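Local coordinates for homoserine O-acetyltransferase (PDB 3I1I) that transfers an acetyl group to the hydroxyl of homoserine, probably from acetyl-CoA, and belongs to the alpha/beta hydrolase fold family, at the interface of chains A and B. Residues are numbered along the deposited sequence; one frame, centred on the assembly and turned at random. Chains: chain A/B, Homoserine O-acetyltransferase.

The interface of chains A and B. Residues chain A 37, 41, 87, 143; chain B 297-298, 300-301.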
ATOM      1  N   LEU A  37       8.230 -31.214 -31.805  1.00 25.64           N
ATOM      2  CA  LEU A  37       8.040 -30.354 -32.952  1.00 26.26           C
ATOM      3  C   LEU A  37       7.757 -31.218 -34.187  1.00 27.29           C
ATOM      4  O   LEU A  37       8.452 -32.167 -34.433  1.00 27.45           O
ATOM      5  CB  LEU A  37       9.311 -29.548 -33.130  1.00 26.24           C
ATOM      6  CG  LEU A  37       9.344 -28.355 -34.085  1.00 26.09           C
ATOM      7  CD1 LEU A  37       8.303 -27.285 -33.668  1.00 20.20           C
ATOM      8  CD2 LEU A  37      10.788 -27.826 -34.119  1.00 19.78           C
ATOM      9  N   ARG A  41       6.794 -27.925 -38.505  1.00 29.29           N
ATOM     10  CA  ARG A  41       6.931 -26.924 -37.469  1.00 28.80           C
ATOM     11  C   ARG A  41       5.659 -26.063 -37.344  1.00 27.76           C
ATOM     12  O   ARG A  41       5.712 -24.852 -37.145  1.00 27.44           O
ATOM     13  CB  ARG A  41       8.161 -26.079 -37.760  1.00 28.30           C
ATOM     14  CG  ARG A  41       9.393 -26.865 -37.508  1.00 30.66           C
ATOM     15  CD  ARG A  41      10.575 -26.389 -38.291  1.00 31.36           C
ATOM     16  NE  ARG A  41      11.703 -27.306 -38.179  1.00 32.24           N
ATOM     17  CZ  ARG A  41      12.963 -26.962 -38.427  1.00 34.73           C
ATOM     18  NH1 ARG A  41      13.279 -25.723 -38.800  1.00 34.95           N
ATOM     19  NH2 ARG A  41      13.919 -27.857 -38.281  1.00 38.57           N
ATOM     20  N   PHE A  87       3.913 -28.849 -29.739  1.00 24.98           N
ATOM     21  CA  PHE A  87       5.217 -28.576 -29.177  1.00 24.15           C
ATOM     22  C   PHE A  87       5.040 -27.285 -28.385  1.00 23.84           C
ATOM     23  O   PHE A  87       4.775 -26.233 -28.969  1.00 24.33           O
ATOM     24  CB  PHE A  87       6.223 -28.401 -30.310  1.00 23.88           C
ATOM     25  CG  PHE A  87       7.601 -28.102 -29.847  1.00 23.40           C
ATOM     26  CD1 PHE A  87       8.295 -29.026 -29.085  1.00 24.58           C
ATOM     27  CD2 PHE A  87       8.200 -26.918 -30.164  1.00 22.44           C
ATOM     28  CE1 PHE A  87       9.563 -28.771 -28.648  1.00 24.50           C
ATOM     29  CE2 PHE A  87       9.491 -26.643 -29.734  1.00 23.96           C
ATOM     30  CZ  PHE A  87      10.176 -27.577 -28.972  1.00 24.93           C
HETATM   31  N   MSE A 143      15.062 -21.011 -33.620  1.00 29.04           N
HETATM   32  CA  MSE A 143      14.733 -22.431 -33.566  1.00 28.98           C
HETATM   33  C   MSE A 143      14.152 -22.906 -34.897  1.00 28.48           C
HETATM   34  O   MSE A 143      13.853 -24.072 -35.051  1.00 29.07           O
HETATM   35  CB  MSE A 143      13.739 -22.712 -32.440  1.00 29.23           C
HETATM   36  CG  MSE A 143      14.345 -22.648 -31.070  1.00 31.05           C
HETATM   37 SE   MSE A 143      12.965 -22.909 -29.685  0.65 33.39          SE
HETATM   38  CE  MSE A 143      12.569 -24.795 -29.994  1.00 34.51           C
TER
ATOM     39  N   SER B 297      15.226 -29.972 -30.365  1.00 27.93           N
ATOM     40  CA  SER B 297      14.074 -30.223 -31.199  0.60 27.98           C
ATOM     41  C   SER B 297      14.395 -30.007 -32.654  1.00 27.52           C
ATOM     42  O   SER B 297      13.593 -30.323 -33.520  1.00 26.93           O
ATOM     43  CB  SER B 297      12.957 -29.260 -30.825  0.60 28.63           C
ATOM     44  OG  SER B 297      13.175 -27.995 -31.448  0.60 30.05           O
ATOM     45  N   SER B 298      15.566 -29.435 -32.933  1.00 27.12           N
ATOM     46  CA  SER B 298      16.018 -29.250 -34.311  1.00 26.71           C
ATOM     47  C   SER B 298      17.501 -28.942 -34.321  1.00 26.51           C
ATOM     48  O   SER B 298      18.083 -28.503 -33.309  1.00 26.21           O
ATOM     49  CB  SER B 298      15.269 -28.090 -34.992  1.00 27.14           C
ATOM     50  OG  SER B 298      15.435 -26.871 -34.249  1.00 29.82           O
ATOM     51  N   GLU B 300      18.590 -26.362 -35.865  1.00 25.46           N
ATOM     52  CA  GLU B 300      18.554 -24.915 -35.619  1.00 25.84           C
ATOM     53  C   GLU B 300      18.648 -24.574 -34.140  1.00 25.16           C
ATOM     54  O   GLU B 300      19.466 -23.764 -33.773  1.00 24.71           O
ATOM     55  CB  GLU B 300      17.300 -24.278 -36.203  1.00 26.09           C
ATOM     56  CG  GLU B 300      17.290 -24.177 -37.709  1.00 29.73           C
ATOM     57  CD  GLU B 300      16.561 -25.345 -38.402  1.00 35.28           C
ATOM     58  OE1 GLU B 300      16.709 -26.548 -37.989  1.00 38.92           O
ATOM     59  OE2 GLU B 300      15.840 -25.033 -39.383  1.00 34.98           O
ATOM     60  N   GLU B 301      17.830 -25.209 -33.295  1.00 25.08           N
ATOM     61  CA  GLU B 301      17.828 -24.894 -31.873  1.00 25.00           C
ATOM     62  C   GLU B 301      19.181 -25.200 -31.262  1.00 24.98           C
ATOM     63  O   GLU B 301      19.701 -24.404 -30.435  1.00 26.08           O
ATOM     64  CB  GLU B 301      16.722 -25.644 -31.122  1.00 25.55           C
ATOM     65  CG  GLU B 301      16.832 -25.538 -29.616  1.00 27.39           C
ATOM     66  CD  GLU B 301      15.838 -26.384 -28.835  1.00 31.40           C
ATOM     67  OE1 GLU B 301      15.667 -26.080 -27.635  1.00 32.49           O
ATOM     68  OE2 GLU B 301      15.225 -27.326 -29.393  1.00 33.01           O
TER
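A:Arg41 and B:Glu300 form the charged part of this contact, a salt bridge in which two guanidinium nitrogens each take one carboxylate oxygen. The NH1 bond to OE2 of B:Glu300 measures 2.7 Å and is almost straight (177° at the hydrogen), with the oxygen lying in the guanidinium plane. NH2 of A:Arg41 reaches OE1 of B:Glu300 at 3.1 Å, less straight and tilted from that plane. The pairing is nevertheless not coplanar: the two flat groups are turned 58° apart, and both nitrogens meet their oxygens from above the carboxylate plane. A bend at chi2 (95°) in B:Glu300 turns its carboxylate toward the arginine, whose chain is extended from CG to NE.

A second polar link is weak: the hydroxyl OG of B:Ser298 donates to the backbone carbonyl O of A:Met143 at 3.3 Å. The same OG also accepts from the backbone N of B:Glu301, which ties it to the first turn of a helix.

Van der Waals contact gathers round B:Ser297, set against A:Phe87, A:Leu37 and A:Met143. Apolar contact is made by CB of B:Ser297, which meets the rim atom CZ of A:Phe87 at 3.7 Å, while the hydroxyl OG lies against the carbons CD2 of A:Leu37 and CE of the selenomethionine A:Met143. That CE lies at the edge of the phenyl ring, in its plane, and A:Leu37 CB sits over one ring face. A:Met143 runs alongside B:Glu301, and its bent terminal torsion brings CE to 3.8 Å from the carboxylate carbon CD of B:Glu301.

Within chain B, the backbone N of B:Ser297 donates to OE2 of B:Glu301 at 2.8 Å. The hydroxyl OG of B:Ser297 donates to the same OE2 of B:Glu301 at 3.0 Å, from the opposite face of the carboxylate plane, which should fix the serine hydroxyl.

The patch belongs to a larger interface without exact two-fold symmetry, and the coordinates alone do not establish its biological role. Within the alpha/beta hydrolase fold, chain B contributes a loop and the start of helix 299-304; chain A supplies loop residues, including A:Met143 just after helix 129-142, and the first residue of strand 87-91.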